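Local coordinates for DisA protein (Sorangium cellulosum, PDB 6CCA), which probably transfers methyl groups to a carbon of a polyketide intermediate, building the gem-dimethyl unit of disorazol on a trans-acyltransferase assembly line, at residues Asp59-Phe64 with Ala152-Leu157. Numbering follows the deposited sequence.
Sequences DALERF and APYVRL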
# COMPACT_ATOMS: atom_id res chain seq x y z
N ASP A 59 10.77 11.97 -7.72
CA ASP A 59 12.13 12.16 -7.19
C ASP A 59 12.22 13.41 -6.37
O ASP A 59 12.79 13.39 -5.25
CB ASP A 59 13.22 12.19 -8.32
CG ASP A 59 13.45 10.84 -8.99
OD1 ASP A 59 12.99 9.80 -8.50
OD2 ASP A 59 14.00 10.87 -10.12
N ALA A 60 11.60 14.49 -6.83
CA ALA A 60 11.60 15.71 -6.07
C ALA A 60 10.78 15.62 -4.79
O ALA A 60 11.12 16.22 -3.74
CB ALA A 60 11.08 16.88 -6.91
N LEU A 61 9.71 14.84 -4.84
CA LEU A 61 8.94 14.55 -3.61
C LEU A 61 9.80 13.88 -2.55
O LEU A 61 9.68 14.19 -1.37
CB LEU A 61 7.66 13.77 -3.99
CG LEU A 61 6.75 13.39 -2.85
CD1 LEU A 61 6.13 14.59 -2.22
CD2 LEU A 61 5.68 12.48 -3.32
N GLU A 62 10.68 13.00 -2.96
CA GLU A 62 11.56 12.33 -2.02
C GLU A 62 12.53 13.29 -1.33
O GLU A 62 12.72 13.25 -0.15
CB GLU A 62 12.38 11.22 -2.70
CG GLU A 62 11.69 9.90 -2.75
CD GLU A 62 12.01 9.03 -1.52
OE1 GLU A 62 13.05 8.37 -1.43
OE2 GLU A 62 11.21 9.05 -0.68
N ARG A 63 13.15 14.14 -2.12
CA ARG A 63 14.09 15.12 -1.60
C ARG A 63 13.37 16.11 -0.66
O ARG A 63 13.82 16.39 0.37
CB ARG A 63 14.81 15.84 -2.72
CG ARG A 63 15.78 14.99 -3.54
CD ARG A 63 16.55 13.91 -2.76
NE ARG A 63 16.12 12.60 -3.24
CZ ARG A 63 16.12 11.46 -2.56
NH1 ARG A 63 16.60 11.33 -1.36
NH2 ARG A 63 15.60 10.41 -3.15
N PHE A 64 12.22 16.58 -1.08
CA PHE A 64 11.40 17.42 -0.25
C PHE A 64 11.10 16.77 1.11
O PHE A 64 11.17 17.41 2.12
CB PHE A 64 10.14 17.77 -1.01
CG PHE A 64 9.10 18.48 -0.20
CD1 PHE A 64 9.27 19.78 0.20
CD2 PHE A 64 7.92 17.86 0.12
CE1 PHE A 64 8.33 20.42 0.92
CE2 PHE A 64 6.95 18.51 0.84
CZ PHE A 64 7.16 19.80 1.23
N ALA A 152 0.80 16.56 -6.34
CA ALA A 152 0.12 17.56 -5.47
C ALA A 152 -0.60 16.95 -4.24
O ALA A 152 -0.48 17.48 -3.12
CB ALA A 152 -0.82 18.43 -6.31
N PRO A 153 -1.37 15.84 -4.40
CA PRO A 153 -2.06 15.34 -3.19
C PRO A 153 -1.14 14.74 -2.15
O PRO A 153 -1.45 14.79 -0.97
CB PRO A 153 -3.00 14.26 -3.73
CG PRO A 153 -2.43 13.93 -5.08
CD PRO A 153 -1.84 15.17 -5.62
N TYR A 154 0.02 14.26 -2.61
CA TYR A 154 1.06 13.77 -1.70
C TYR A 154 1.69 14.96 -0.94
O TYR A 154 1.88 14.88 0.28
CB TYR A 154 2.14 13.00 -2.47
CG TYR A 154 1.57 11.84 -3.29
CD1 TYR A 154 1.00 12.07 -4.54
CD2 TYR A 154 1.62 10.57 -2.84
CE1 TYR A 154 0.42 11.08 -5.27
CE2 TYR A 154 1.03 9.52 -3.56
CZ TYR A 154 0.44 9.78 -4.79
OH TYR A 154 -0.15 8.81 -5.61
N VAL A 155 1.95 16.04 -1.65
CA VAL A 155 2.52 17.26 -1.06
C VAL A 155 1.55 17.79 0.01
O VAL A 155 1.91 18.09 1.15
CB VAL A 155 2.82 18.32 -2.12
CG1 VAL A 155 3.20 19.64 -1.49
CG2 VAL A 155 3.95 17.83 -3.02
N ARG A 156 0.28 17.88 -0.39
CA ARG A 156 -0.78 18.33 0.50
C ARG A 156 -0.80 17.51 1.79
O ARG A 156 -0.78 18.07 2.89
CB ARG A 156 -2.14 18.24 -0.20
CG ARG A 156 -2.46 19.44 -1.07
CD ARG A 156 -3.93 19.46 -1.47
NE ARG A 156 -4.81 19.61 -0.31
CZ ARG A 156 -5.62 18.66 0.14
NH1 ARG A 156 -5.68 17.49 -0.48
NH2 ARG A 156 -6.39 18.88 1.20
N LEU A 157 -0.84 16.18 1.65
CA LEU A 157 -0.87 15.32 2.82
C LEU A 157 0.39 15.53 3.72
O LEU A 157 0.30 15.54 4.93
CB LEU A 157 -0.94 13.86 2.38
CG LEU A 157 -0.88 12.89 3.57
CD1 LEU A 157 -1.99 13.21 4.55
CD2 LEU A 157 -1.01 11.41 3.14
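Helix 55-75 packs against the first turns of helix 152-163 in the helical part of the chain that precedes the strands of the methyltransferase sheet, and Leu-61 makes the join. Its isobutyl group reaches toward the other helix, the extended chi1 of 180° carrying CG away from the backbone N, and divides there between two neighbours. CD2 of Leu-61 lies 3.7 Å from CB of Tyr-154, touching the root of that side chain and meeting its ring only obliquely, while CD1 of Leu-61 meets CG2 of Val-155 at 4.0 Å. The backbones stay 7.4 Å apart at CA of Leu-61 and CA of Val-155, and no hydrogen bond crosses between the segments.

Tyr-154 starts toward Leu-61, but its phenol then leads away, CG being anti to the carbonyl carbon (chi1 -57°). Its hydroxyl is hydrogen-bonded to OD1 of Asn-195, and its ring packs edge-to-face with both Phe-58 and Phe-343, which probably helps hold the ring in place. On the Val-155 side, Met-142 and Leu-145 of helix 135-146 continue the apolar layer, packing on Val-155 and Phe-64 respectively. The result is a small, purely apolar contact, typical of helix-helix packing in the buried interior of a mainly helical region.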